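Local coordinates for protein putative transcriptional regulator (Streptomyces coelicolor, PDB 2ZB9) that probably binds regulatory DNA through a helix-turn-helix domain and controls transcription, as a TetR-family regulator, at residues E39-L44 against G111-T116; G74-V79 against S137-A142; R147-R152 against V161-L166; Y175-L178 against D182-V185. One frame throughout, in Å; residues are numbered along the deposited sequence.

Overall arrangement
The four contacts run through an all-helical TetR-family chain. Contact 1 joins the turn that follows helix 20-39, close to the predicted helix-turn-helix motif at 45-64, to helix 110-122 of the C-terminal domain. Contact 2, whose centre lies about 15 Å from that of contact 1, sits near the middle of the chain; Tyr75 packs on Ile114 and Leu115 to connect the two. Helix 126-153 then leads to contact 3, centred about 18 Å farther on; Arg141 of contact 2 probably hydrogen-bonds Gln164 of contact 3. Contacts 3 and 4 use the two ends of helix 163-179, their centres about 23 Å apart, and all four contacts touch the second subunit, contact 1 through Thr116 alone.

Contact 1 (E39-L44 against G111-T116); sequences EGTAQL and GGRILT
Thr41 and Arg113 meet with no direct hydrogen bond between the segments, and van der Waals contact and water carry the junction. In the direct packing, the guanidinium of Arg113 turns its edge to the Gly40-Thr41 backbone, Arg113 NH1 lying 3.8 Å from Gly40 CA. Its NH2 approaches the Thr41 hydroxyl, while Ile114 CG1 lies above one face of the group, offset toward its rim. The chain of Arg113 leaves with CG anti to the backbone N (chi1 171°) and then bends at chi2 and chi3, which carries the guanidinium out from its helix and across to the Gly40-Thr41 turn. Thr41 OG1 also rests against Ile114 CG2 at 3.7 Å. Gly40, just past the end of helix 20-39, has positive phi; a CB here would press on the carbonyl O of Glu39 and come tight against Arg113 NH1. This turn leads into the predicted helix-turn-helix of a TetR-type DNA-binding domain, so the contact spans from that domain to helix 110-122 of the C-terminal domain. Two waters supply the polar links. One is 2.6 Å from Thr41 OG1 and donates to Ile114 O at 2.8 Å; the other accepts from Ala42 N at 3.1 Å and, weakly, from Arg113 NH1. The stronger partner of Arg113 is Glu117, in a salt bridge with NH2.

Contact 2 (G74-V79 against S137-A142); sequences GYFHAV and SAQRRA
Phe76 carries nearly everything that helix 67-83 offers to the 137-142 segment. Just before it, Tyr75 turns to other neighbours, its ring meeting that of Tyr136. With CG anti to the backbone N (chi1 178°), the Phe76 ring reaches across to helix 126-153, where the side-chain amide of Gln139 stacks on one face, the two planes 14° apart. The amide carbon CD of Gln139 is offset toward the rim, OE1 lies 3.6 Å from Phe76 CZ, and Gln139 CB comes to 3.5 Å from Phe76 CE2. Arg140 CD approaches obliquely, 3.9 Å from Phe76 CE2. This is helix-on-helix packing near the centre of the TetR-family fold, between the helix that follows the predicted helix-turn-helix and a long helix of the C-terminal domain. A water lies over the centre of the opposite ring face; it donates to Phe76 O and accepts from Arg140 NH1, both at 2.8 Å, while NH2 of the same arginine bonds to Leu83 O. Cutting Phe76 back to an alanine is likely to open a gap between the helices and leave the Gln139 amide without its stacking partner. One residue on, the face of the His77 imidazole lies against Phe76 CD1.

Contact 3 (R147-R152 against V161-L166); sequences RLRHAR and VDVQVL
Leu148 and Val163 make the centre of a mostly apolar contact between two helices consecutive in the chain, late in helix 126-153 and at the start of helix 163-179. These belong to the C-terminal domain of the TetR-family fold, and Val161 and Leu166 also pack on Val201 of the second subunit. Leu148 CB meets Val163 CG1 at 3.6 Å, and Leu148 CD2 lies 3.9 Å from Leu166 CB. Val163 spreads its two methyls over the helix: CG1, anti to the carbonyl carbon (chi1 -63°), goes to Leu148, while CG2 touches the aliphatic CG of Arg149 at 3.7 Å, the two side chains crossing at about a right angle. CG1 also lies over one face of the Arg152 guanidinium, and Leu148 packs further on Leu95 of helix 91-108. Asp162 is the N-cap of helix 163-179, its OD1 accepting from Gln164 N at 3.0 Å from above the carboxylate plane. The one hydrogen bond between the segments runs from Arg152 NH1 to Val161 O, 2.7 Å. A leucine in place of Arg152 would probably leave that carbonyl without this donor and Val163 CG1 without the flat group beside it. The Arg152 chain runs extended and then bends at chi3, 65°; Val161 O lies in the guanidinium plane, with NH1 nearly on the line of its C=O bond, but the N-H is clearly bent away from the oxygen, 135° at the hydrogen.

Contact 4 (Y175-L178 against D182-V185); sequences YHRL and DEPV
Arg177 lays the face of its guanidinium against Glu183, whose CB sits over the centre, 3.4 Å from Arg177 CZ. The carboxylate of Glu183 leads away, its plane 72° from that of the guanidinium, and the two charged groups do not touch. At the edge, Arg177 NH1 donates to Pro184 O at 2.8 Å. The bond is nearly straight, 167° at the hydrogen, and lies in both the carbonyl and the guanidinium planes. CG stands anti to the backbone N (chi1 -164°) and a single bend at chi3 lays the group along the 183-184 backbone. The aliphatic part packs too, with Arg177 CG 3.7 Å from Val185 CG2, the same methyl that Leu178 CD2 meets at 4.0 Å. A water joins the backbones, donating to Arg177 O at 2.7 Å and to Glu183 O at 2.9 Å. The stronger charge partner of Arg177 is Asp168 of the second subunit, in a salt bridge with NH2, and Phe189 makes a cation-pi contact. The loop from helix 163-179 to helix 187-199 is thereby folded back on the helix end, beside the helical dimer interface of a TetR-family C-terminal domain.

Contact 1 (E39-L44 against G111-T116)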
loop_
_atom_site.group_PDB
_atom_site.type_symbol
_atom_site.label_atom_id
_atom_site.label_comp_id
_atom_site.label_asym_id
_atom_site.label_seq_id
_atom_site.Cartn_x
_atom_site.Cartn_y
_atom_site.Cartn_z
ATOM N N GLU A 39 -8.836 9.629 -20.476
ATOM C CA GLU A 39 -9.709 8.504 -20.784
ATOM C C GLU A 39 -9.508 7.217 -19.984
ATOM O O GLU A 39 -10.343 6.316 -20.050
ATOM C CB GLU A 39 -9.628 8.202 -22.280
ATOM C CG GLU A 39 -10.248 9.299 -23.134
ATOM C CD GLU A 39 -10.207 9.001 -24.618
ATOM O OE1 GLU A 39 -10.532 7.861 -25.011
ATOM O OE2 GLU A 39 -9.865 9.916 -25.395
ATOM N N GLY A 40 -8.413 7.120 -19.237
ATOM C CA GLY A 40 -8.183 5.920 -18.450
ATOM C C GLY A 40 -7.367 4.846 -19.146
ATOM O O GLY A 40 -7.196 4.858 -20.364
ATOM N N THR A 41 -6.885 3.891 -18.363
ATOM C CA THR A 41 -6.057 2.807 -18.875
ATOM C C THR A 41 -6.727 1.864 -19.870
ATOM O O THR A 41 -6.091 1.416 -20.832
ATOM C CB THR A 41 -5.507 1.964 -17.716
ATOM O OG1 THR A 41 -4.870 2.829 -16.774
ATOM C CG2 THR A 41 -4.489 0.947 -18.227
ATOM N N ALA A 42 -7.996 1.548 -19.640
ATOM C CA ALA A 42 -8.708 0.637 -20.529
ATOM C C ALA A 42 -8.782 1.197 -21.952
ATOM O O ALA A 42 -8.794 0.445 -22.926
ATOM C CB ALA A 42 -10.127 0.363 -19.981
ATOM N N GLN A 43 -8.815 2.522 -22.058
ATOM C CA GLN A 43 -8.893 3.201 -23.346
ATOM C C GLN A 43 -7.558 3.291 -24.077
ATOM O O GLN A 43 -7.522 3.541 -25.285
ATOM C CB GLN A 43 -9.455 4.613 -23.158
ATOM C CG GLN A 43 -10.944 4.666 -22.845
ATOM C CD GLN A 43 -11.793 4.249 -24.030
ATOM O OE1 GLN A 43 -12.132 3.069 -24.193
ATOM N NE2 GLN A 43 -12.130 5.217 -24.881
ATOM N N LEU A 44 -6.463 3.089 -23.351
ATOM C CA LEU A 44 -5.142 3.170 -23.955
ATOM C C LEU A 44 -4.821 1.971 -24.844
ATOM O O LEU A 44 -4.892 0.823 -24.404
ATOM C CB LEU A 44 -4.073 3.296 -22.869
ATOM C CG LEU A 44 -2.628 3.465 -23.346
ATOM C CD1 LEU A 44 -2.488 4.788 -24.089
ATOM C CD2 LEU A 44 -1.677 3.425 -22.146
ATOM N N GLY A 111 -5.518 10.159 -12.027
ATOM C CA GLY A 111 -4.261 9.496 -11.745
ATOM C C GLY A 111 -4.304 8.556 -10.561
ATOM O O GLY A 111 -3.649 7.509 -10.575
ATOM N N GLY A 112 -5.066 8.924 -9.533
ATOM C CA GLY A 112 -5.161 8.081 -8.354
ATOM C C GLY A 112 -5.730 6.717 -8.688
ATOM O O GLY A 112 -5.140 5.686 -8.361
ATOM N N ARG A 113 -6.880 6.709 -9.350
ATOM C CA ARG A 113 -7.532 5.464 -9.734
ATOM C C ARG A 113 -6.683 4.664 -10.718
ATOM O O ARG A 113 -6.577 3.439 -10.609
ATOM C CB ARG A 113 -8.909 5.772 -10.331
ATOM C CG ARG A 113 -9.627 4.591 -10.974
ATOM C CD ARG A 113 -9.418 4.568 -12.497
ATOM N NE ARG A 113 -8.663 3.396 -12.940
ATOM C CZ ARG A 113 -8.332 3.142 -14.206
ATOM N NH1 ARG A 113 -8.684 3.978 -15.176
ATOM N NH2 ARG A 113 -7.648 2.043 -14.500
ATOM N N ILE A 114 -6.082 5.354 -11.681
ATOM C CA ILE A 114 -5.239 4.701 -12.675
ATOM C C ILE A 114 -4.134 3.889 -11.999
ATOM O O ILE A 114 -3.936 2.710 -12.293
ATOM C CB ILE A 114 -4.585 5.750 -13.620
ATOM C CG1 ILE A 114 -5.602 6.233 -14.654
ATOM C CG2 ILE A 114 -3.341 5.161 -14.295
ATOM C CD1 ILE A 114 -5.114 7.417 -15.478
ATOM N N LEU A 115 -3.420 4.527 -11.082
ATOM C CA LEU A 115 -2.319 3.873 -10.383
ATOM C C LEU A 115 -2.759 2.750 -9.439
ATOM O O LEU A 115 -2.163 1.672 -9.437
ATOM C CB LEU A 115 -1.514 4.932 -9.625
ATOM C CG LEU A 115 -0.002 4.778 -9.479
ATOM C CD1 LEU A 115 0.643 4.498 -10.826
ATOM C CD2 LEU A 115 0.555 6.059 -8.884
ATOM N N THR A 116 -3.798 2.993 -8.642
ATOM C CA THR A 116 -4.281 1.975 -7.704
ATOM C C THR A 116 -4.796 0.730 -8.425
ATOM O O THR A 116 -4.668 -0.388 -7.920
ATOM C CB THR A 116 -5.413 2.510 -6.784
ATOM O OG1 THR A 116 -6.486 3.021 -7.581
ATOM C CG2 THR A 116 -4.895 3.610 -5.878
HETATM O O HOH W 1 -5.172 1.621 -14.496
HETATM O O HOH W 2 -9.759 2.524 -17.301
#

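Contact 2 (G74-V79 against S137-A142)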
loop_
_atom_site.group_PDB
_atom_site.type_symbol
_atom_site.label_atom_id
_atom_site.label_comp_id
_atom_site.label_asym_id
_atom_site.label_seq_id
_atom_site.Cartn_x
_atom_site.Cartn_y
_atom_site.Cartn_z
ATOM N N GLY A 74 4.195 6.237 -19.610
ATOM C CA GLY A 74 3.497 7.477 -19.911
ATOM C C GLY A 74 3.041 8.152 -18.625
ATOM O O GLY A 74 3.124 9.377 -18.479
ATOM N N TYR A 75 2.567 7.354 -17.675
ATOM C CA TYR A 75 2.100 7.910 -16.414
ATOM C C TYR A 75 3.233 8.578 -15.649
ATOM O O TYR A 75 3.093 9.708 -15.188
ATOM C CB TYR A 75 1.472 6.825 -15.540
ATOM C CG TYR A 75 0.853 7.389 -14.285
ATOM C CD1 TYR A 75 -0.378 8.043 -14.324
ATOM C CD2 TYR A 75 1.528 7.326 -13.069
ATOM C CE1 TYR A 75 -0.919 8.629 -13.178
ATOM C CE2 TYR A 75 1.001 7.906 -11.922
ATOM C CZ TYR A 75 -0.218 8.556 -11.982
ATOM O OH TYR A 75 -0.720 9.145 -10.845
ATOM N N PHE A 76 4.362 7.887 -15.520
ATOM C CA PHE A 76 5.500 8.450 -14.797
ATOM C C PHE A 76 5.878 9.830 -15.347
ATOM O O PHE A 76 6.076 10.786 -14.592
ATOM C CB PHE A 76 6.698 7.490 -14.870
ATOM C CG PHE A 76 7.936 8.011 -14.192
ATOM C CD1 PHE A 76 8.776 8.922 -14.840
ATOM C CD2 PHE A 76 8.253 7.609 -12.893
ATOM C CE1 PHE A 76 9.913 9.427 -14.204
ATOM C CE2 PHE A 76 9.383 8.106 -12.249
ATOM C CZ PHE A 76 10.220 9.020 -12.905
ATOM N N HIS A 77 5.964 9.937 -16.666
ATOM C CA HIS A 77 6.321 11.208 -17.287
ATOM C C HIS A 77 5.225 12.275 -17.233
ATOM O O HIS A 77 5.509 13.465 -17.316
ATOM C CB HIS A 77 6.774 10.952 -18.723
ATOM C CG HIS A 77 8.079 10.224 -18.798
ATOM N ND1 HIS A 77 9.290 10.855 -18.612
ATOM C CD2 HIS A 77 8.358 8.906 -18.930
ATOM C CE1 HIS A 77 10.258 9.957 -18.624
ATOM N NE2 HIS A 77 9.720 8.767 -18.814
ATOM N N ALA A 78 3.977 11.853 -17.074
ATOM C CA ALA A 78 2.873 12.802 -16.992
ATOM C C ALA A 78 2.801 13.503 -15.628
ATOM O O ALA A 78 2.374 14.651 -15.543
ATOM C CB ALA A 78 1.554 12.091 -17.275
ATOM N N VAL A 79 3.211 12.813 -14.567
ATOM C CA VAL A 79 3.157 13.385 -13.224
ATOM C C VAL A 79 4.514 13.812 -12.679
ATOM O O VAL A 79 4.600 14.395 -11.599
ATOM C CB VAL A 79 2.518 12.384 -12.216
ATOM C CG1 VAL A 79 1.104 12.032 -12.652
ATOM C CG2 VAL A 79 3.361 11.126 -12.112
ATOM N N SER A 137 7.449 2.903 -9.618
ATOM C CA SER A 137 7.838 2.931 -8.210
ATOM C C SER A 137 9.321 2.992 -7.865
ATOM O O SER A 137 9.705 3.745 -6.970
ATOM C CB SER A 137 7.179 1.768 -7.451
ATOM O OG SER A 137 7.622 0.512 -7.924
ATOM N N ALA A 138 10.158 2.213 -8.542
ATOM C CA ALA A 138 11.583 2.240 -8.226
ATOM C C ALA A 138 12.148 3.648 -8.361
ATOM O O ALA A 138 12.886 4.113 -7.492
ATOM C CB ALA A 138 12.359 1.276 -9.123
ATOM N N GLN A 139 11.801 4.324 -9.452
ATOM C CA GLN A 139 12.277 5.678 -9.686
ATOM C C GLN A 139 11.625 6.680 -8.728
ATOM O O GLN A 139 12.278 7.612 -8.288
ATOM C CB GLN A 139 11.991 6.105 -11.127
ATOM C CG GLN A 139 12.491 5.141 -12.187
ATOM C CD GLN A 139 12.035 5.535 -13.581
ATOM O OE1 GLN A 139 12.514 6.521 -14.146
ATOM N NE2 GLN A 139 11.089 4.780 -14.133
ATOM N N ARG A 140 10.343 6.503 -8.414
ATOM C CA ARG A 140 9.696 7.437 -7.488
ATOM C C ARG A 140 10.442 7.349 -6.159
ATOM O O ARG A 140 10.787 8.366 -5.555
ATOM C CB ARG A 140 8.220 7.083 -7.265
ATOM C CG ARG A 140 7.295 7.253 -8.473
ATOM C CD ARG A 140 7.244 8.691 -8.993
ATOM N NE ARG A 140 7.363 9.681 -7.925
ATOM C CZ ARG A 140 7.710 10.948 -8.127
ATOM N NH1 ARG A 140 7.955 11.380 -9.361
ATOM N NH2 ARG A 140 7.882 11.768 -7.098
ATOM N N ARG A 141 10.696 6.119 -5.718
ATOM C CA ARG A 141 11.414 5.879 -4.471
ATOM C C ARG A 141 12.784 6.524 -4.437
ATOM O O ARG A 141 13.158 7.135 -3.439
ATOM C CB ARG A 141 11.608 4.390 -4.232
ATOM C CG ARG A 141 10.434 3.702 -3.615
ATOM C CD ARG A 141 10.903 2.419 -2.965
ATOM N NE ARG A 141 9.808 1.787 -2.261
ATOM C CZ ARG A 141 9.748 1.633 -0.948
ATOM N NH1 ARG A 141 10.733 2.061 -0.165
ATOM N NH2 ARG A 141 8.682 1.054 -0.424
ATOM N N ALA A 142 13.542 6.355 -5.518
ATOM C CA ALA A 142 14.886 6.917 -5.597
ATOM C C ALA A 142 14.821 8.431 -5.488
ATOM O O ALA A 142 15.670 9.049 -4.855
ATOM C CB ALA A 142 15.557 6.505 -6.915
HETATM O O HOH W 3 7.154 10.580 -11.967
#

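Contact 3 (R147-R152 against V161-L166)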
loop_
_atom_site.group_PDB
_atom_site.type_symbol
_atom_site.label_atom_id
_atom_site.label_comp_id
_atom_site.label_asym_id
_atom_site.label_seq_id
_atom_site.Cartn_x
_atom_site.Cartn_y
_atom_site.Cartn_z
ATOM N N ARG A 147 15.928 13.031 -1.911
ATOM C CA ARG A 147 15.596 14.261 -1.205
ATOM C C ARG A 147 15.867 14.059 0.287
ATOM O O ARG A 147 16.444 14.922 0.946
ATOM C CB ARG A 147 14.122 14.623 -1.411
ATOM C CG ARG A 147 13.683 15.846 -0.614
ATOM C CD ARG A 147 14.474 17.084 -1.040
ATOM N NE ARG A 147 14.202 18.249 -0.203
ATOM C CZ ARG A 147 14.867 18.549 0.909
ATOM N NH1 ARG A 147 15.854 17.771 1.331
ATOM N NH2 ARG A 147 14.552 19.639 1.598
ATOM N N LEU A 148 15.451 12.907 0.804
ATOM C CA LEU A 148 15.638 12.565 2.214
ATOM C C LEU A 148 17.116 12.481 2.613
ATOM O O LEU A 148 17.510 12.987 3.666
ATOM C CB LEU A 148 14.923 11.243 2.520
ATOM C CG LEU A 148 13.473 11.307 3.025
ATOM C CD1 LEU A 148 12.789 12.576 2.565
ATOM C CD2 LEU A 148 12.716 10.073 2.563
ATOM N N ARG A 149 17.931 11.842 1.780
ATOM C CA ARG A 149 19.356 11.743 2.077
ATOM C C ARG A 149 19.990 13.131 2.078
ATOM O O ARG A 149 20.911 13.401 2.855
ATOM C CB ARG A 149 20.088 10.864 1.054
ATOM C CG ARG A 149 19.903 9.365 1.241
ATOM C CD ARG A 149 21.030 8.610 0.539
ATOM N NE ARG A 149 21.075 8.896 -0.894
ATOM C CZ ARG A 149 20.266 8.338 -1.793
ATOM N NH1 ARG A 149 19.354 7.456 -1.408
ATOM N NH2 ARG A 149 20.365 8.666 -3.077
ATOM N N HIS A 150 19.510 14.010 1.204
ATOM C CA HIS A 150 20.051 15.364 1.144
ATOM C C HIS A 150 19.794 16.052 2.484
ATOM O O HIS A 150 20.684 16.684 3.041
ATOM C CB HIS A 150 19.410 16.160 -0.000
ATOM C CG HIS A 150 20.029 17.506 -0.220
ATOM N ND1 HIS A 150 21.393 17.697 -0.294
ATOM C CD2 HIS A 150 19.471 18.727 -0.396
ATOM C CE1 HIS A 150 21.648 18.976 -0.506
ATOM N NE2 HIS A 150 20.498 19.622 -0.572
ATOM N N ALA A 151 18.581 15.912 3.006
ATOM C CA ALA A 151 18.244 16.503 4.297
ATOM C C ALA A 151 19.146 15.898 5.369
ATOM O O ALA A 151 19.610 16.599 6.266
ATOM C CB ALA A 151 16.781 16.235 4.633
ATOM N N ARG A 152 19.408 14.598 5.273
ATOM C CA ARG A 152 20.264 13.942 6.259
ATOM C C ARG A 152 21.697 14.475 6.188
ATOM O O ARG A 152 22.339 14.688 7.222
ATOM C CB ARG A 152 20.252 12.425 6.052
ATOM C CG ARG A 152 20.992 11.643 7.143
ATOM C CD ARG A 152 20.882 10.136 6.926
ATOM N NE ARG A 152 21.553 9.730 5.697
ATOM C CZ ARG A 152 21.387 8.555 5.100
ATOM N NH1 ARG A 152 20.570 7.649 5.624
ATOM N NH2 ARG A 152 22.018 8.299 3.961
ATOM N N VAL A 161 19.425 7.239 10.339
ATOM C CA VAL A 161 18.091 6.902 9.871
ATOM C C VAL A 161 18.135 6.365 8.445
ATOM O O VAL A 161 18.815 6.913 7.576
ATOM C CB VAL A 161 17.148 8.136 9.946
ATOM C CG1 VAL A 161 15.855 7.870 9.194
ATOM C CG2 VAL A 161 16.834 8.453 11.406
ATOM N N ASP A 162 17.419 5.269 8.224
ATOM C CA ASP A 162 17.341 4.640 6.912
ATOM C C ASP A 162 16.221 5.349 6.154
ATOM O O ASP A 162 15.043 5.183 6.483
ATOM C CB ASP A 162 16.993 3.162 7.069
ATOM C CG ASP A 162 16.991 2.418 5.751
ATOM O OD1 ASP A 162 16.937 3.069 4.688
ATOM O OD2 ASP A 162 17.025 1.169 5.781
ATOM N N VAL A 163 16.582 6.127 5.140
ATOM C CA VAL A 163 15.590 6.874 4.369
ATOM C C VAL A 163 14.576 6.012 3.612
ATOM O O VAL A 163 13.454 6.441 3.378
ATOM C CB VAL A 163 16.278 7.856 3.383
ATOM C CG1 VAL A 163 17.073 8.880 4.167
ATOM C CG2 VAL A 163 17.185 7.104 2.419
ATOM N N GLN A 164 14.961 4.802 3.231
ATOM C CA GLN A 164 14.034 3.924 2.523
ATOM C C GLN A 164 12.842 3.577 3.405
ATOM O O GLN A 164 11.727 3.410 2.912
ATOM C CB GLN A 164 14.731 2.640 2.074
ATOM C CG GLN A 164 15.507 2.782 0.770
ATOM C CD GLN A 164 14.644 3.301 -0.363
ATOM O OE1 GLN A 164 13.431 3.090 -0.382
ATOM N NE2 GLN A 164 15.268 3.970 -1.324
ATOM N N VAL A 165 13.075 3.462 4.711
ATOM C CA VAL A 165 11.988 3.158 5.635
ATOM C C VAL A 165 11.031 4.347 5.658
ATOM O O VAL A 165 9.816 4.176 5.660
ATOM C CB VAL A 165 12.507 2.902 7.081
ATOM C CG1 VAL A 165 11.315 2.637 8.030
ATOM C CG2 VAL A 165 13.473 1.719 7.096
ATOM N N LEU A 166 11.585 5.557 5.679
ATOM C CA LEU A 166 10.761 6.767 5.710
ATOM C C LEU A 166 9.815 6.799 4.518
ATOM O O LEU A 166 8.651 7.167 4.645
ATOM C CB LEU A 166 11.638 8.020 5.689
ATOM C CG LEU A 166 12.642 8.192 6.831
ATOM C CD1 LEU A 166 13.402 9.501 6.635
ATOM C CD2 LEU A 166 11.909 8.202 8.178
#

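Contact 4 (Y175-L178 against D182-V185)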
loop_
_atom_site.group_PDB
_atom_site.type_symbol
_atom_site.label_atom_id
_atom_site.label_comp_id
_atom_site.label_asym_id
_atom_site.label_seq_id
_atom_site.Cartn_x
_atom_site.Cartn_y
_atom_site.Cartn_z
ATOM N N TYR A 175 -0.594 5.419 0.158
ATOM C CA TYR A 175 -1.011 4.352 -0.741
ATOM C C TYR A 175 -1.898 3.372 0.016
ATOM O O TYR A 175 -2.926 2.922 -0.494
ATOM C CB TYR A 175 0.204 3.591 -1.284
ATOM C CG TYR A 175 0.890 4.227 -2.477
ATOM C CD1 TYR A 175 0.235 4.347 -3.699
ATOM C CD2 TYR A 175 2.203 4.692 -2.385
ATOM C CE1 TYR A 175 0.870 4.917 -4.807
ATOM C CE2 TYR A 175 2.849 5.264 -3.486
ATOM C CZ TYR A 175 2.173 5.373 -4.693
ATOM O OH TYR A 175 2.795 5.949 -5.781
ATOM N N HIS A 176 -1.504 3.045 1.241
ATOM C CA HIS A 176 -2.274 2.095 2.030
ATOM C C HIS A 176 -3.681 2.580 2.333
ATOM O O HIS A 176 -4.651 1.830 2.185
ATOM C CB HIS A 176 -1.547 1.771 3.333
ATOM C CG HIS A 176 -2.298 0.837 4.225
ATOM N ND1 HIS A 176 -2.935 1.253 5.373
ATOM C CD2 HIS A 176 -2.526 -0.496 4.128
ATOM C CE1 HIS A 176 -3.522 0.217 5.946
ATOM N NE2 HIS A 176 -3.288 -0.855 5.212
ATOM N N ARG A 177 -3.808 3.829 2.754
ATOM C CA ARG A 177 -5.132 4.346 3.056
ATOM C C ARG A 177 -5.926 4.459 1.752
ATOM O O ARG A 177 -7.152 4.352 1.756
ATOM C CB ARG A 177 -5.037 5.695 3.780
ATOM C CG ARG A 177 -6.332 6.108 4.451
ATOM C CD ARG A 177 -6.183 7.343 5.352
ATOM N NE ARG A 177 -5.663 7.041 6.688
ATOM C CZ ARG A 177 -5.794 7.857 7.734
ATOM N NH1 ARG A 177 -6.429 9.012 7.594
ATOM N NH2 ARG A 177 -5.292 7.527 8.918
ATOM N N LEU A 178 -5.223 4.646 0.634
ATOM C CA LEU A 178 -5.888 4.738 -0.667
ATOM C C LEU A 178 -6.342 3.371 -1.171
ATOM O O LEU A 178 -7.449 3.246 -1.688
ATOM C CB LEU A 178 -4.968 5.359 -1.722
ATOM C CG LEU A 178 -4.766 6.871 -1.714
ATOM C CD1 LEU A 178 -3.643 7.235 -2.681
ATOM C CD2 LEU A 178 -6.063 7.564 -2.102
ATOM N N ASP A 182 -10.399 2.763 4.805
ATOM C CA ASP A 182 -11.116 2.677 6.074
ATOM C C ASP A 182 -11.131 4.094 6.656
ATOM O O ASP A 182 -12.025 4.463 7.417
ATOM C CB ASP A 182 -10.399 1.738 7.058
ATOM C CG ASP A 182 -10.632 0.267 6.746
ATOM O OD1 ASP A 182 -11.800 -0.127 6.555
ATOM O OD2 ASP A 182 -9.650 -0.503 6.705
ATOM N N GLU A 183 -10.124 4.879 6.286
ATOM C CA GLU A 183 -9.990 6.251 6.758
ATOM C C GLU A 183 -9.752 7.188 5.578
ATOM O O GLU A 183 -9.205 6.784 4.551
ATOM C CB GLU A 183 -8.824 6.356 7.742
ATOM C CG GLU A 183 -8.977 5.525 9.008
ATOM C CD GLU A 183 -10.159 5.966 9.855
ATOM O OE1 GLU A 183 -10.356 7.185 10.013
ATOM O OE2 GLU A 183 -10.885 5.095 10.371
ATOM N N PRO A 184 -10.144 8.463 5.718
ATOM C CA PRO A 184 -9.967 9.436 4.638
ATOM C C PRO A 184 -8.540 9.920 4.427
ATOM O O PRO A 184 -7.727 9.937 5.352
ATOM C CB PRO A 184 -10.898 10.566 5.053
ATOM C CG PRO A 184 -10.719 10.578 6.544
ATOM C CD PRO A 184 -10.770 9.098 6.895
ATOM N N VAL A 185 -8.249 10.309 3.191
ATOM C CA VAL A 185 -6.945 10.834 2.824
ATOM C C VAL A 185 -7.092 12.335 2.584
ATOM O O VAL A 185 -7.437 12.767 1.484
ATOM C CB VAL A 185 -6.412 10.184 1.533
ATOM C CG1 VAL A 185 -5.090 10.827 1.138
ATOM C CG2 VAL A 185 -6.233 8.694 1.740
HETATM O O HOH W 4 -8.677 6.537 1.755
#